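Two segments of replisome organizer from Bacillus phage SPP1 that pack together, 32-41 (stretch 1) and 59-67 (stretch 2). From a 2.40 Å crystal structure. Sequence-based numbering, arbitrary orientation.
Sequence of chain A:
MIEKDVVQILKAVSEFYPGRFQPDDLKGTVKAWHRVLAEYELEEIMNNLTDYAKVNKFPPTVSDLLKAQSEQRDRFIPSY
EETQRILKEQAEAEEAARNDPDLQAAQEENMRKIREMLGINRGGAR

Stretch 1, residues 32-41: AWHRVLAEYE
Stretch 2 (59-67) PPTVSDLLK

The contact joins a helix and the turn that follows it to a more irregular segment later in the same chain, and it is held by apolar packing: no hydrogen bond crosses between the stretches, and together they bury 392 Å². Stretch 1 enters already helical and is helical from Ala32 on, with phi/psi near -60/-30 for Trp33 to Arg35, Val36 at -87/-45 and Leu37 at -75/-11. Leu37 N to Trp33 O at 2.7 Å and Ala38 N to His34 O at 3.0 Å carry the helical pattern forward. A type I turn from Leu37 to Tyr40 follows, closed by Tyr40 N to Leu37 O at 3.1 Å; Tyr40 itself (-107/164) and Glu41 (-99/140) are extended, and Glu41 occupies the N-cap position of the next helix. Stretch 2 starts extended at Pro59, Pro60 and Thr61 (psi 152 to 174°), then Val62 to Asp64 adopt helical phi/psi, with Leu65 N to Val62 O at 3.2 Å. The register is set by two CA pairs, Trp33 CA to Val62 CA at 6.6 Å and Tyr40 CA to Leu66 CA at 8.3 Å, so both stretches advance in the same sense across the contact.

Local polar bonds brace stretch 2 from within. Asp64 (chi1 m) turns back to accept from Thr61 N at its OD2, 3.0 Å and nearly linear at 176°, and from Thr61 OG1 at the same OD2, 2.9 Å. Asp64 N reaches Thr61 O at 3.0 Å. These bonds tie the start of the bend together, while the CA-to-CB bonds of Thr61 and Ser63 point away from stretch 1 and those of Val62, Leu65 and Leu66 point toward it.

The aromatic contacts lie at the two ends of the register. Trp33 (chi1 m, chi2 32°) leaves its backbone sideways, but its indole reaches in. Val62 CB stands over the six-membered ring, 4.0 Å from the centroid and 16° off the normal, a CH-pi contact; Val62 N lies over a face too, 3.8 Å from Trp33 CZ2. At the ring edge, Trp33 CH2 is 3.9 Å from Pro60 O, and Trp33 CZ3 meets Leu65 CD1 obliquely at 4.2 Å. Tyr40 (chi1 m, chi2 85°) offers a ring face to Leu66 CD2, and its OH lies 3.9 Å from Leu66 CD1, a van der Waals approach.

Aliphatic side chains fill the middle. Val62 (chi1 p) places CG2 4.0 Å from both Val36 CG1 and Leu37 CG. Leu66 (m, t) sends CD1 to within 4.0 Å of Val36 CG1 and CD2 to within 3.9 Å of Leu37 CD2, so Val36 (t) and Leu37 (m, t) each touch both residues. The design rule is compact: two branched residues four apart, Val62 and Leu66, meet four helix-and-turn side chains, while His34, Arg35, Ala38 and Glu39 stay clear.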

# COMPACT_ATOMS: atom_id res chain seq x y z
N ALA A 32 -5.19 9.75 -2.31
CA ALA A 32 -5.26 9.94 -0.86
C ALA A 32 -4.08 9.30 -0.10
O ALA A 32 -3.51 9.92 0.79
CB ALA A 32 -6.60 9.45 -0.30
N TRP A 33 -3.70 8.06 -0.45
CA TRP A 33 -2.53 7.44 0.19
C TRP A 33 -1.24 8.30 -0.06
O TRP A 33 -0.34 8.41 0.80
CB TRP A 33 -2.38 5.94 -0.23
CG TRP A 33 -3.38 4.97 0.38
CD1 TRP A 33 -4.71 5.23 0.72
CD2 TRP A 33 -3.15 3.60 0.75
NE1 TRP A 33 -5.29 4.10 1.25
CE2 TRP A 33 -4.36 3.09 1.28
CE3 TRP A 33 -2.03 2.74 0.69
CZ2 TRP A 33 -4.48 1.78 1.78
CZ3 TRP A 33 -2.16 1.41 1.15
CH2 TRP A 33 -3.37 0.95 1.69
N HIS A 34 -1.17 8.96 -1.21
CA HIS A 34 -0.01 9.81 -1.54
C HIS A 34 0.19 11.02 -0.62
O HIS A 34 1.30 11.48 -0.45
CB HIS A 34 -0.02 10.26 -3.00
CG HIS A 34 1.12 11.18 -3.36
ND1 HIS A 34 0.94 12.50 -3.71
CD2 HIS A 34 2.46 10.95 -3.45
CE1 HIS A 34 2.11 13.05 -3.99
NE2 HIS A 34 3.05 12.13 -3.85
N ARG A 35 -0.87 11.53 -0.02
CA ARG A 35 -0.77 12.65 0.92
C ARG A 35 0.04 12.22 2.14
O ARG A 35 0.73 13.04 2.77
CB ARG A 35 -2.17 13.10 1.38
CG ARG A 35 -2.97 13.87 0.34
CD ARG A 35 -4.46 14.14 0.70
NE ARG A 35 -5.28 14.43 -0.49
CZ ARG A 35 -6.56 14.02 -0.67
NH1 ARG A 35 -7.20 13.32 0.28
NH2 ARG A 35 -7.21 14.34 -1.79
N VAL A 36 -0.09 10.95 2.50
CA VAL A 36 0.68 10.40 3.58
C VAL A 36 2.03 9.90 3.04
O VAL A 36 3.06 10.19 3.62
CB VAL A 36 -0.05 9.22 4.23
CG1 VAL A 36 0.86 8.47 5.14
CG2 VAL A 36 -1.29 9.72 5.00
N LEU A 37 2.03 9.19 1.91
CA LEU A 37 3.27 8.55 1.45
C LEU A 37 4.36 9.45 0.84
O LEU A 37 5.46 8.98 0.64
CB LEU A 37 2.97 7.33 0.56
CG LEU A 37 2.31 6.16 1.30
CD1 LEU A 37 1.91 5.00 0.39
CD2 LEU A 37 3.22 5.61 2.40
N ALA A 38 4.07 10.71 0.54
CA ALA A 38 5.12 11.60 -0.04
C ALA A 38 6.34 11.82 0.85
O ALA A 38 7.41 12.23 0.38
CB ALA A 38 4.53 12.98 -0.45
N GLU A 39 6.20 11.56 2.14
CA GLU A 39 7.34 11.79 3.02
C GLU A 39 8.26 10.55 3.15
O GLU A 39 9.36 10.67 3.69
CB GLU A 39 6.89 12.34 4.39
N TYR A 40 7.81 9.40 2.62
CA TYR A 40 8.54 8.12 2.74
C TYR A 40 9.24 7.60 1.46
O TYR A 40 8.95 8.05 0.36
CB TYR A 40 7.57 7.05 3.29
CG TYR A 40 7.06 7.44 4.64
CD1 TYR A 40 5.95 8.28 4.76
CD2 TYR A 40 7.76 7.06 5.80
CE1 TYR A 40 5.51 8.71 6.01
CE2 TYR A 40 7.33 7.46 7.05
CZ TYR A 40 6.19 8.29 7.15
OH TYR A 40 5.76 8.71 8.38
N GLU A 41 10.15 6.63 1.61
CA GLU A 41 10.86 6.03 0.47
C GLU A 41 10.26 4.67 0.01
O GLU A 41 9.82 3.86 0.80
CB GLU A 41 12.38 5.95 0.73
N PRO A 59 -6.32 -7.20 4.75
CA PRO A 59 -5.42 -6.24 4.10
C PRO A 59 -5.09 -5.05 5.00
O PRO A 59 -5.89 -4.71 5.88
CB PRO A 59 -6.23 -5.78 2.87
CG PRO A 59 -7.33 -6.78 2.71
CD PRO A 59 -7.62 -7.35 4.07
N PRO A 60 -3.93 -4.43 4.81
CA PRO A 60 -3.50 -3.30 5.65
C PRO A 60 -4.12 -1.94 5.31
O PRO A 60 -4.62 -1.80 4.20
CB PRO A 60 -1.99 -3.22 5.33
CG PRO A 60 -1.96 -3.61 3.88
CD PRO A 60 -2.88 -4.84 3.85
N THR A 61 -4.09 -0.97 6.23
CA THR A 61 -4.44 0.41 5.89
C THR A 61 -3.11 1.13 5.69
O THR A 61 -2.05 0.56 5.98
CB THR A 61 -5.11 1.06 7.05
OG1 THR A 61 -4.26 0.93 8.21
CG2 THR A 61 -6.37 0.28 7.41
N VAL A 62 -3.14 2.39 5.25
CA VAL A 62 -1.85 3.05 5.04
C VAL A 62 -1.15 3.21 6.35
O VAL A 62 0.08 3.16 6.38
CB VAL A 62 -1.96 4.46 4.32
CG1 VAL A 62 -2.59 5.47 5.20
CG2 VAL A 62 -0.56 4.96 3.87
N SER A 63 -1.88 3.40 7.46
CA SER A 63 -1.11 3.51 8.70
C SER A 63 -0.37 2.23 9.08
O SER A 63 0.62 2.26 9.80
CB SER A 63 -1.96 3.96 9.87
OG SER A 63 -2.70 2.87 10.40
N ASP A 64 -0.84 1.08 8.63
CA ASP A 64 -0.14 -0.15 9.03
C ASP A 64 1.26 -0.32 8.38
O ASP A 64 2.00 -1.23 8.74
CB ASP A 64 -0.97 -1.40 8.63
CG ASP A 64 -2.22 -1.61 9.50
OD1 ASP A 64 -2.09 -1.67 10.74
OD2 ASP A 64 -3.37 -1.75 9.02
N LEU A 65 1.60 0.49 7.37
CA LEU A 65 2.86 0.31 6.64
C LEU A 65 3.96 1.30 7.02
O LEU A 65 5.08 1.19 6.53
CB LEU A 65 2.63 0.36 5.12
CG LEU A 65 1.50 -0.55 4.63
CD1 LEU A 65 1.07 -0.28 3.20
CD2 LEU A 65 1.90 -2.05 4.78
N LEU A 66 3.68 2.22 7.91
CA LEU A 66 4.70 3.22 8.25
C LEU A 66 5.73 2.74 9.27
O LEU A 66 6.79 3.38 9.46
CB LEU A 66 4.07 4.52 8.70
CG LEU A 66 2.99 5.03 7.74
CD1 LEU A 66 2.64 6.46 8.14
CD2 LEU A 66 3.45 4.96 6.28
N LYS A 67 5.42 1.64 9.95
CA LYS A 67 6.41 1.03 10.86
C LYS A 67 6.28 -0.51 10.86
O LYS A 67 5.57 -1.11 9.99
CB LYS A 67 6.31 1.63 12.28